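Side-chain contacts in glycosyl hydrolase, family 8 (Clostridium perfringens, PDB 3REN), which probably hydrolyses alpha-1,4 glucosidic bonds as an alpha-amylase built on an (alpha/alpha)6 barrel: residues 66-71 with 78-83; 72-77 with 341-346; 172-177 with 197-202; 153-158 with 216-221. All blocks are in the same frame, centred on the assembly; numbering follows the deposited sequence.

Contact 1 of 4, residues 66-71 with 78-83; sequences GLMMLY and KELFDE. With EDO (1,2-ethanediol), chain H.
On the helix that sets F81 against M69, K78 NZ is gripped by two groups. It forms a salt bridge to D82 OD2 at 2.8 Å, using the syn lone pair of that oxygen, and it is also hydrogen-bonded to the hydroxyl of Y135. The other oxygen, D82 OD1, lies at the edge of the F81 ring and in its plane.

F81 and M69 carry the contact in nearly equal shares. F81 CG is anti to the backbone N (chi1 -176°), which brings the far end of the side chain nearer to segment 66-71. F81 CD1 sits 3.3 Å from the backbone O of M69. M69 is a selenomethionine whose CG lies over one face of the ring. Its chain bends at the last torsion (chi3 69°), and this turns M69 CE back to within 3.5 Å of F81 CZ. M69 SE stands 5.4 Å from the centroid of the F81 ring, above the face, in a rather distant Met-aromatic contact.

The two segments belong to helices 62-74 and 78-89, consecutive and antiparallel in the (alpha/alpha)6 barrel. Their axes here are 8.7 Å apart at an angle of 164°. W130 and Y135 each meet the F81 ring edge-to-face.

L80 packs beside this pair through one methyl. L80 CD2 approaches the edge of the Y71 ring, 4.2 Å from Y71 CE2, and lies 4.3 Å from SE of selenomethionine M68. The hydroxyl of Y71 is bonded to E23. An ethanediol, probably from the crystallisation liquor, gives a hydrogen bond from O1 to E83 OE2 and is also bonded to the backbone N of G38.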
# COMPACT_ATOMS: atom_id res chain seq x y z
N GLY A 66 -1.91 6.67 6.07
CA GLY A 66 -2.91 5.63 5.83
C GLY A 66 -2.37 4.27 6.19
O GLY A 66 -3.08 3.47 6.79
N LEU A 67 -1.12 3.99 5.83
CA LEU A 67 -0.48 2.72 6.19
C LEU A 67 -0.40 2.52 7.70
O LEU A 67 -0.68 1.45 8.21
CB LEU A 67 0.91 2.57 5.52
CG LEU A 67 0.88 2.33 3.99
CD1 LEU A 67 2.28 2.49 3.30
CD2 LEU A 67 0.28 0.96 3.67
N MSE A 68 -0.02 3.58 8.42
CA MSE A 68 0.16 3.52 9.86
C MSE A 68 -1.21 3.35 10.56
O MSE A 68 -1.31 2.63 11.54
CB MSE A 68 0.92 4.76 10.37
CG MSE A 68 1.17 4.78 11.89
SE MSE A 68 2.05 3.14 12.59
CE MSE A 68 3.90 3.55 12.20
N MSE A 69 -2.24 4.01 10.04
CA MSE A 69 -3.61 3.77 10.48
C MSE A 69 -4.06 2.33 10.29
O MSE A 69 -4.69 1.77 11.18
CB MSE A 69 -4.59 4.71 9.77
CG MSE A 69 -4.44 6.20 10.26
SE MSE A 69 -5.38 7.48 9.05
CE MSE A 69 -7.21 7.00 9.43
N LEU A 70 -3.75 1.73 9.13
CA LEU A 70 -4.08 0.31 8.96
C LEU A 70 -3.39 -0.60 9.99
O LEU A 70 -4.03 -1.53 10.56
CB LEU A 70 -3.77 -0.18 7.56
CG LEU A 70 -4.69 0.34 6.46
CD1 LEU A 70 -4.11 -0.10 5.10
CD2 LEU A 70 -6.06 -0.31 6.67
N TYR A 71 -2.10 -0.35 10.18
CA TYR A 71 -1.34 -1.05 11.20
C TYR A 71 -1.98 -0.89 12.59
O TYR A 71 -2.09 -1.86 13.34
CB TYR A 71 0.09 -0.50 11.26
CG TYR A 71 0.89 -1.06 12.41
CD1 TYR A 71 1.46 -2.33 12.33
CD2 TYR A 71 1.04 -0.34 13.57
CE1 TYR A 71 2.18 -2.86 13.40
CE2 TYR A 71 1.76 -0.85 14.65
CZ TYR A 71 2.33 -2.11 14.55
OH TYR A 71 3.08 -2.61 15.58
N LYS A 78 -5.96 2.04 19.64
CA LYS A 78 -6.88 3.11 19.32
C LYS A 78 -6.17 4.43 19.49
O LYS A 78 -6.29 5.32 18.66
CB LYS A 78 -8.17 3.02 20.19
CG LYS A 78 -9.27 3.95 19.63
CD LYS A 78 -10.55 4.03 20.48
CE LYS A 78 -11.60 4.89 19.75
NZ LYS A 78 -11.20 6.36 19.72
N GLU A 79 -5.39 4.55 20.55
CA GLU A 79 -4.56 5.75 20.74
C GLU A 79 -3.62 6.13 19.57
O GLU A 79 -3.55 7.28 19.17
CB GLU A 79 -3.73 5.59 22.00
CG GLU A 79 -3.16 6.85 22.51
CD GLU A 79 -2.55 6.68 23.90
OE1 GLU A 79 -1.30 6.87 24.02
OE2 GLU A 79 -3.31 6.35 24.86
N LEU A 80 -2.88 5.15 19.06
CA LEU A 80 -1.99 5.38 17.97
C LEU A 80 -2.80 5.69 16.72
O LEU A 80 -2.41 6.57 15.93
CB LEU A 80 -1.08 4.15 17.79
CG LEU A 80 -0.14 4.03 16.60
CD1 LEU A 80 0.89 5.14 16.65
CD2 LEU A 80 0.51 2.64 16.61
N PHE A 81 -3.91 4.98 16.54
CA PHE A 81 -4.77 5.23 15.40
C PHE A 81 -5.20 6.69 15.36
O PHE A 81 -5.00 7.39 14.33
CB PHE A 81 -6.00 4.30 15.38
CG PHE A 81 -6.87 4.46 14.14
CD1 PHE A 81 -6.78 3.55 13.08
CD2 PHE A 81 -7.79 5.52 14.05
CE1 PHE A 81 -7.58 3.69 11.92
CE2 PHE A 81 -8.60 5.68 12.88
CZ PHE A 81 -8.49 4.76 11.82
N ASP A 82 -5.72 7.16 16.50
CA ASP A 82 -6.21 8.54 16.61
C ASP A 82 -5.14 9.56 16.41
O ASP A 82 -5.40 10.67 15.88
CB ASP A 82 -6.94 8.76 17.95
CG ASP A 82 -8.35 8.11 17.96
OD1 ASP A 82 -8.97 7.91 16.89
OD2 ASP A 82 -8.85 7.76 19.04
N GLU A 83 -3.91 9.22 16.78
CA GLU A 83 -2.87 10.20 16.65
C GLU A 83 -2.54 10.46 15.17
O GLU A 83 -2.28 11.60 14.77
CB GLU A 83 -1.64 9.75 17.46
CG GLU A 83 -0.45 10.65 17.30
CD GLU A 83 0.68 10.24 18.25
OE1 GLU A 83 0.37 9.63 19.30
OE2 GLU A 83 1.87 10.52 17.94
C1 EDO H . 2.75 11.29 14.82
O1 EDO H . 2.77 11.98 16.09
C2 EDO H . 4.16 10.87 14.43
O2 EDO H . 4.76 10.18 15.55

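Contact 2 of 4, residues 72-77 with 341-346; sequences SVNANN and ALLAFQ. With EDO (1,2-ethanediol), chain F.
N74 meets Q346 near the end of helix 62-74. Its CG is beside the backbone N (chi1 -69°), and N74 ND2 makes a weak hydrogen bond of 3.4 Å to Q346 OE1, bent to 144° at the hydrogen. Q346 OE1 comes closer still to N74 CB, at 3.1 Å. The two side chains cross at about a right angle, with their amide planes well turned from each other. L343 CD2 makes a light van der Waals touch, 4.2 Å from N74 ND2.

A75 faces the other end of the Q346 amide. A75 CB is 3.3 Å from Q346 NE2. The backbone N of A75 is equally near that nitrogen, but both are donors and no bond forms. Q346 NE2 is instead bonded to the backbone O of Y71. The bond to Y71 O, with the weak one from N74, would bias the rotation of the amide.

N76 has positive phi and ends the helix in a Schellman motif. N77 N bonds to S72 O at 2.9 Å, and N76 N to V73 O at 3.1 Å. The side chain of N76 accepts a hydrogen bond from W130 NE1.

N77 then caps the next helix, with OD1 bonded to the backbone N of L80. N77 ND2 gives a nearly straight bond (171°) to O1 of an ethanediol at 3.0 Å.

The contact is a surface one. It ties the last helix of the chain, 335-346, to helix 62-74. This pairing of the last helix with an early one is consistent with the closed ring of an (alpha/alpha)6 barrel.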
# COMPACT_ATOMS: atom_id res chain seq x y z
N SER A 72 -2.32 0.35 12.95
CA SER A 72 -2.94 0.64 14.28
C SER A 72 -4.23 -0.12 14.53
O SER A 72 -4.41 -0.65 15.61
CB SER A 72 -3.23 2.12 14.42
OG SER A 72 -2.02 2.83 14.37
N VAL A 73 -5.14 -0.18 13.57
CA VAL A 73 -6.37 -0.91 13.73
C VAL A 73 -6.13 -2.41 13.83
O VAL A 73 -6.71 -3.06 14.62
CB VAL A 73 -7.52 -0.50 12.76
CG1 VAL A 73 -7.19 -0.77 11.38
CG2 VAL A 73 -8.84 -1.09 13.19
N ASN A 74 -5.22 -2.92 13.04
CA ASN A 74 -4.81 -4.32 13.15
C ASN A 74 -4.18 -4.60 14.51
O ASN A 74 -4.32 -5.70 15.04
CB ASN A 74 -3.80 -4.68 12.05
CG ASN A 74 -4.44 -4.70 10.69
OD1 ASN A 74 -5.66 -4.73 10.59
ND2 ASN A 74 -3.63 -4.68 9.62
N ALA A 75 -3.47 -3.61 15.05
CA ALA A 75 -2.82 -3.81 16.34
C ALA A 75 -3.78 -3.56 17.50
O ALA A 75 -3.38 -3.73 18.65
CB ALA A 75 -1.56 -2.93 16.48
N ASN A 76 -5.03 -3.18 17.21
CA ASN A 76 -5.99 -2.79 18.24
C ASN A 76 -5.40 -1.71 19.13
O ASN A 76 -5.42 -1.81 20.36
CB ASN A 76 -6.47 -4.02 19.08
CG ASN A 76 -7.81 -3.77 19.78
OD1 ASN A 76 -8.33 -2.65 19.78
ND2 ASN A 76 -8.38 -4.81 20.37
N ASN A 77 -4.83 -0.69 18.51
CA ASN A 77 -4.22 0.41 19.23
C ASN A 77 -4.92 1.74 18.87
O ASN A 77 -4.52 2.47 17.94
CB ASN A 77 -2.71 0.45 18.97
CG ASN A 77 -1.99 1.45 19.88
OD1 ASN A 77 -2.57 2.42 20.38
ND2 ASN A 77 -0.71 1.21 20.10
N ALA A 341 6.63 -3.40 5.27
CA ALA A 341 7.30 -4.43 6.08
C ALA A 341 6.67 -4.54 7.47
O ALA A 341 6.56 -5.63 8.02
CB ALA A 341 8.80 -4.13 6.22
N LEU A 342 6.28 -3.41 8.05
CA LEU A 342 5.64 -3.43 9.37
C LEU A 342 4.31 -4.18 9.32
O LEU A 342 4.04 -5.03 10.16
CB LEU A 342 5.53 -1.99 9.93
CG LEU A 342 4.94 -1.84 11.32
CD1 LEU A 342 5.90 -2.36 12.38
CD2 LEU A 342 4.57 -0.37 11.58
N LEU A 343 3.49 -3.91 8.30
CA LEU A 343 2.29 -4.71 8.07
C LEU A 343 2.54 -6.23 7.92
O LEU A 343 1.76 -7.03 8.46
CB LEU A 343 1.48 -4.19 6.87
CG LEU A 343 0.94 -2.76 7.10
CD1 LEU A 343 0.37 -2.14 5.85
CD2 LEU A 343 -0.17 -2.71 8.22
N ALA A 344 3.59 -6.63 7.18
CA ALA A 344 3.94 -8.08 7.07
C ALA A 344 4.45 -8.65 8.40
O ALA A 344 4.02 -9.73 8.81
CB ALA A 344 4.98 -8.30 5.97
N PHE A 345 5.35 -7.94 9.09
CA PHE A 345 5.88 -8.47 10.36
C PHE A 345 4.74 -8.56 11.38
O PHE A 345 4.76 -9.44 12.26
CB PHE A 345 7.02 -7.61 10.94
CG PHE A 345 8.37 -7.85 10.31
CD1 PHE A 345 8.77 -9.14 9.93
CD2 PHE A 345 9.25 -6.80 10.13
CE1 PHE A 345 10.02 -9.39 9.37
CE2 PHE A 345 10.53 -7.02 9.55
CZ PHE A 345 10.91 -8.31 9.18
N GLN A 346 3.75 -7.67 11.30
CA GLN A 346 2.57 -7.75 12.22
C GLN A 346 1.83 -9.11 12.16
O GLN A 346 1.25 -9.54 13.16
CB GLN A 346 1.60 -6.61 11.94
CG GLN A 346 0.36 -6.54 12.84
CD GLN A 346 -0.42 -5.26 12.60
OE1 GLN A 346 -0.79 -4.95 11.46
NE2 GLN A 346 -0.62 -4.47 13.66
C1 EDO F . 1.79 -1.01 18.25
O1 EDO F . 0.68 -1.28 19.13
C2 EDO F . 2.96 -0.24 18.90
O2 EDO F . 3.70 -1.07 19.81

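Contact 3 of 4, residues 172-177 with 197-202; sequences CYLDLP and NSIIEN. With EDO (1,2-ethanediol), chain K.
L174 packs against I199 from the centre of an inverse gamma turn, and D175, right after it, is the centre of a second. The weak bonds that close these turns run from D175 N to Y173 O and from L176 N to L174 O. The doubled turn joins a 3-10 segment to helix 176-185. It aims both leucines, L174 and L176, at helix 188-201.

L174 does the apolar work through one methyl. Its CG stands beside the backbone N (chi1 -59°), and L174 CD1 reaches 3.8 Å from I199 CG2, with the two side chains crossing at about a right angle. L174 CD1 is also 3.7 Å from I200 CD1, but I200 has two conformers, so this touch is less certain.

L176 has torsions away from the staggered positions (chi1 -92°, chi2 20°), so the placement of its methyls is best read with caution. L176 CD2 lies 3.3 Å from N197 OD1. That oxygen has a proper partner elsewhere, R241 NH1. The same guanidinium nitrogen forms a salt bridge with E201 OE2. A weak bond of 3.3 Å from N197 ND2 to E201 OE2 joins the two side chains that R241 of helix 231-243 also holds.

D175 is the N-cap of helix 176-185. Its side chain caps a backbone N just past P177.

The contact is largely buried. It sets the start of helix 176-185 beside the end of helix 188-201, as expected of two consecutive helices folded back on each other in an (alpha/alpha)6 barrel.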
# COMPACT_ATOMS: atom_id res chain seq x y z
N CYS A 172 -3.67 -1.04 -9.50
CA CYS A 172 -3.44 -1.17 -8.04
C CYS A 172 -4.23 -0.14 -7.20
O CYS A 172 -4.38 -0.34 -5.99
CB CYS A 172 -1.94 -1.10 -7.68
SG CYS A 172 -1.15 0.46 -7.97
N TYR A 173 -4.69 0.95 -7.82
CA TYR A 173 -5.59 1.94 -7.16
C TYR A 173 -7.00 1.39 -6.95
O TYR A 173 -7.77 1.96 -6.16
CB TYR A 173 -5.75 3.19 -8.02
CG TYR A 173 -4.62 4.20 -7.93
CD1 TYR A 173 -3.29 3.81 -7.94
CD2 TYR A 173 -4.91 5.57 -7.88
CE1 TYR A 173 -2.28 4.76 -7.88
CE2 TYR A 173 -3.91 6.51 -7.82
CZ TYR A 173 -2.61 6.10 -7.82
OH TYR A 173 -1.61 7.05 -7.78
N LEU A 174 -7.37 0.34 -7.66
CA LEU A 174 -8.74 -0.20 -7.57
C LEU A 174 -8.87 -1.11 -6.35
O LEU A 174 -8.77 -2.36 -6.46
CB LEU A 174 -9.17 -0.90 -8.87
CG LEU A 174 -9.12 0.04 -10.07
CD1 LEU A 174 -9.26 -0.78 -11.32
CD2 LEU A 174 -10.20 1.13 -9.99
N ASP A 175 -9.08 -0.46 -5.20
CA ASP A 175 -9.08 -1.09 -3.89
C ASP A 175 -10.44 -1.77 -3.68
O ASP A 175 -11.32 -1.25 -3.02
CB ASP A 175 -8.88 0.02 -2.87
CG ASP A 175 -8.58 -0.47 -1.47
OD1 ASP A 175 -8.89 -1.63 -1.13
OD2 ASP A 175 -8.03 0.35 -0.69
N LEU A 176 -10.55 -2.96 -4.20
CA LEU A 176 -11.76 -3.71 -4.14
C LEU A 176 -12.27 -3.91 -2.71
O LEU A 176 -13.43 -3.78 -2.52
CB LEU A 176 -11.58 -5.08 -4.79
CG LEU A 176 -11.91 -5.26 -6.27
CD1 LEU A 176 -11.94 -4.06 -7.04
CD2 LEU A 176 -11.44 -6.48 -6.99
N PRO A 177 -11.41 -4.20 -1.75
CA PRO A 177 -11.91 -4.40 -0.38
C PRO A 177 -12.59 -3.16 0.18
O PRO A 177 -13.62 -3.28 0.83
CB PRO A 177 -10.64 -4.74 0.44
CG PRO A 177 -9.73 -5.30 -0.60
CD PRO A 177 -9.98 -4.47 -1.83
N ASN A 197 -13.74 -4.19 -10.75
CA ASN A 197 -13.41 -5.59 -10.85
C ASN A 197 -13.31 -6.02 -12.34
O ASN A 197 -12.42 -6.82 -12.71
CB ASN A 197 -14.42 -6.45 -10.09
CG ASN A 197 -13.94 -7.87 -9.93
OD1 ASN A 197 -12.79 -8.12 -9.49
ND2 ASN A 197 -14.80 -8.83 -10.30
N SER A 198 -14.19 -5.46 -13.17
CA SER A 198 -14.17 -5.74 -14.61
C SER A 198 -12.88 -5.23 -15.25
O SER A 198 -12.30 -5.90 -16.07
CB SER A 198 -15.42 -5.19 -15.29
OG SER A 198 -15.22 -5.09 -16.69
N ILE A 199 -12.41 -4.05 -14.83
CA ILE A 199 -11.13 -3.51 -15.27
C ILE A 199 -9.98 -4.48 -14.91
O ILE A 199 -9.14 -4.81 -15.75
CB ILE A 199 -10.88 -2.09 -14.71
CG1 ILE A 199 -11.91 -1.10 -15.26
CG2 ILE A 199 -9.53 -1.59 -15.04
CD1 ILE A 199 -11.85 0.34 -14.66
N ILE A 200 -9.96 -4.95 -13.65
CA ILE A 200 -8.96 -5.91 -13.20
C ILE A 200 -9.04 -7.17 -14.04
O ILE A 200 -8.04 -7.62 -14.63
CB ILE A 200 -9.15 -6.31 -11.70
CG1 ILE A 200 -9.06 -5.10 -10.78
CG2 ILE A 200 -8.15 -7.39 -11.30
CD1 ILE A 200 -7.91 -4.22 -11.06
N GLU A 201 -10.23 -7.75 -14.11
CA GLU A 201 -10.42 -9.04 -14.80
C GLU A 201 -10.06 -9.04 -16.28
O GLU A 201 -9.55 -10.03 -16.79
CB GLU A 201 -11.84 -9.58 -14.57
CG GLU A 201 -11.96 -10.34 -13.26
CD GLU A 201 -13.39 -10.78 -12.92
OE1 GLU A 201 -14.31 -10.46 -13.69
OE2 GLU A 201 -13.60 -11.44 -11.86
N ASN A 202 -10.28 -7.91 -16.96
CA ASN A 202 -9.91 -7.77 -18.35
C ASN A 202 -8.45 -7.36 -18.56
O ASN A 202 -8.00 -7.18 -19.70
CB ASN A 202 -10.85 -6.79 -19.07
CG ASN A 202 -12.28 -7.35 -19.23
OD1 ASN A 202 -12.45 -8.43 -19.76
ND2 ASN A 202 -13.28 -6.61 -18.77
C1 EDO K . -13.42 -2.38 -18.62
O1 EDO K . -14.26 -3.12 -17.74
C2 EDO K . -12.28 -3.26 -19.13
O2 EDO K . -12.76 -3.87 -20.32

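Contact 4 of 4, residues 153-158 with 216-221; sequences NETLVD and FYEETQ
T155 and E218 touch where two small antiparallel sheets, already joined by backbone bonds such as D158 to T168, meet away from the centre of the (alpha/alpha)6-barrel protein. Strand 155-160 belongs to one. Strand 215-217 belongs to the other, where it forms a beta hairpin with strand 222-223. No hydrogen bond joins the two segments.

The apolar contact is thin. E218 CG lies 4.1 Å from T155 CB, and the side chains meet at a slant. I199 of helix 188-201 also touches both T155 and F216.

The polar contact is not attractive. E218 has CG anti to the backbone N, and its chain bends at chi2 (-89°), which carries the carboxylate over to N153. There E218 OE2 sits 3.4 Å from N153 OD1. Both are acceptors, and the amide and carboxylate planes are 32° apart. E218 also touches a crystal neighbour, which may influence its pose.

Two of the remaining bonds are local to the hairpin; the third comes from helix 188-201. Q221 N makes a weak bond to Y217 O across the turn. The side chain of Q221 folds back: OE1 accepts a bond from K195 NZ, and Q221 NE2 gives a 2.7 Å bond to the backbone O of E218, lying in the carbonyl plane on a lone pair.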
# COMPACT_ATOMS: atom_id res chain seq x y z
N ASN A 153 -18.03 7.41 -15.44
CA ASN A 153 -18.65 6.15 -15.91
C ASN A 153 -18.26 4.95 -15.05
O ASN A 153 -17.76 3.91 -15.53
CB ASN A 153 -18.37 5.91 -17.39
CG ASN A 153 -18.92 7.03 -18.27
OD1 ASN A 153 -18.15 7.67 -19.00
ND2 ASN A 153 -20.25 7.28 -18.19
N GLU A 154 -18.52 5.13 -13.76
CA GLU A 154 -18.19 4.14 -12.74
C GLU A 154 -16.71 3.79 -12.58
O GLU A 154 -16.39 2.86 -11.86
CB GLU A 154 -19.06 2.90 -12.91
CG GLU A 154 -20.52 3.16 -12.56
CD GLU A 154 -21.41 2.01 -12.94
OE1 GLU A 154 -22.20 1.55 -12.08
OE2 GLU A 154 -21.31 1.55 -14.11
N THR A 155 -15.82 4.51 -13.26
CA THR A 155 -14.36 4.33 -13.12
C THR A 155 -13.78 5.50 -12.28
O THR A 155 -14.04 6.66 -12.58
CB THR A 155 -13.67 4.38 -14.50
OG1 THR A 155 -14.16 3.33 -15.32
CG2 THR A 155 -12.13 4.26 -14.40
N LEU A 156 -12.99 5.18 -11.26
CA LEU A 156 -12.20 6.17 -10.52
C LEU A 156 -10.85 6.42 -11.19
O LEU A 156 -10.07 5.48 -11.43
CB LEU A 156 -11.97 5.71 -9.05
CG LEU A 156 -13.16 5.38 -8.16
CD1 LEU A 156 -12.72 5.21 -6.69
CD2 LEU A 156 -14.18 6.51 -8.28
N VAL A 157 -10.57 7.67 -11.50
CA VAL A 157 -9.26 8.02 -12.04
C VAL A 157 -8.29 8.31 -10.91
O VAL A 157 -8.74 8.61 -9.77
CB VAL A 157 -9.37 9.22 -13.03
CG1 VAL A 157 -10.40 8.88 -14.12
CG2 VAL A 157 -9.76 10.49 -12.30
N ASP A 158 -7.00 8.24 -11.23
CA ASP A 158 -5.94 8.27 -10.25
C ASP A 158 -5.79 9.61 -9.59
O ASP A 158 -5.54 9.67 -8.39
CB ASP A 158 -4.57 7.99 -10.89
CG ASP A 158 -4.41 6.54 -11.36
OD1 ASP A 158 -5.23 5.64 -11.02
OD2 ASP A 158 -3.41 6.31 -12.08
N PHE A 216 -5.19 1.40 -16.93
CA PHE A 216 -6.38 1.40 -17.79
C PHE A 216 -6.69 2.82 -18.24
O PHE A 216 -6.59 3.76 -17.45
CB PHE A 216 -7.54 0.80 -17.02
CG PHE A 216 -8.84 0.75 -17.77
CD1 PHE A 216 -9.06 -0.22 -18.75
CD2 PHE A 216 -9.86 1.65 -17.46
CE1 PHE A 216 -10.28 -0.29 -19.42
CE2 PHE A 216 -11.10 1.57 -18.14
CZ PHE A 216 -11.29 0.62 -19.11
N TYR A 217 -7.02 2.99 -19.51
CA TYR A 217 -7.30 4.31 -20.10
C TYR A 217 -8.77 4.40 -20.35
O TYR A 217 -9.31 3.70 -21.22
CB TYR A 217 -6.52 4.53 -21.42
CG TYR A 217 -5.06 4.54 -21.18
CD1 TYR A 217 -4.39 5.74 -20.96
CD2 TYR A 217 -4.34 3.35 -21.09
CE1 TYR A 217 -3.02 5.76 -20.68
CE2 TYR A 217 -2.97 3.35 -20.79
CZ TYR A 217 -2.32 4.56 -20.60
OH TYR A 217 -0.96 4.60 -20.32
N GLU A 218 -9.44 5.26 -19.58
CA GLU A 218 -10.90 5.32 -19.64
C GLU A 218 -11.39 5.75 -21.04
O GLU A 218 -12.40 5.24 -21.51
CB GLU A 218 -11.46 6.27 -18.55
CG GLU A 218 -12.92 6.01 -18.23
CD GLU A 218 -13.88 6.81 -19.13
OE1 GLU A 218 -13.46 7.92 -19.60
OE2 GLU A 218 -15.03 6.33 -19.34
N GLU A 219 -10.69 6.66 -21.69
CA GLU A 219 -11.12 7.14 -23.02
C GLU A 219 -11.26 6.06 -24.11
O GLU A 219 -12.24 6.05 -24.87
CB GLU A 219 -10.25 8.32 -23.49
CG GLU A 219 -10.87 9.70 -23.11
CD GLU A 219 -12.19 9.99 -23.87
OE1 GLU A 219 -12.28 9.65 -25.08
OE2 GLU A 219 -13.15 10.53 -23.28
N THR A 220 -10.29 5.16 -24.18
CA THR A 220 -10.28 4.13 -25.19
C THR A 220 -10.77 2.80 -24.66
O THR A 220 -11.02 1.87 -25.43
CB THR A 220 -8.86 3.91 -25.72
OG1 THR A 220 -7.98 3.61 -24.64
CG2 THR A 220 -8.34 5.17 -26.39
N GLN A 221 -10.88 2.69 -23.33
CA GLN A 221 -11.16 1.42 -22.65
C GLN A 221 -10.07 0.39 -22.94
O GLN A 221 -10.35 -0.78 -23.08
CB GLN A 221 -12.56 0.89 -22.98
CG GLN A 221 -13.67 1.90 -22.66
CD GLN A 221 -13.98 1.99 -21.17
OE1 GLN A 221 -14.37 1.01 -20.56
NE2 GLN A 221 -13.81 3.19 -20.58

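Overall arrangement
Contacts 1 and 3 are buried and mainly apolar. Each joins consecutive helices of the barrel, with centres about 25 Å apart. Contact 2 lies at the surface and depends on amide groups. It shares helix 62-74 with contact 1 and touches it. Contact 4 is partly buried; like contacts 1 and 3 it has no hydrogen bond across it, and two acceptors face each other there. It adjoins contact 3, and helix 188-201 and strand 215-217 follow each other in the chain. The four thus form two adjoining pairs, with contacts 2 and 4 on opposite sides of the chain's centre, their own centres about 33 Å apart.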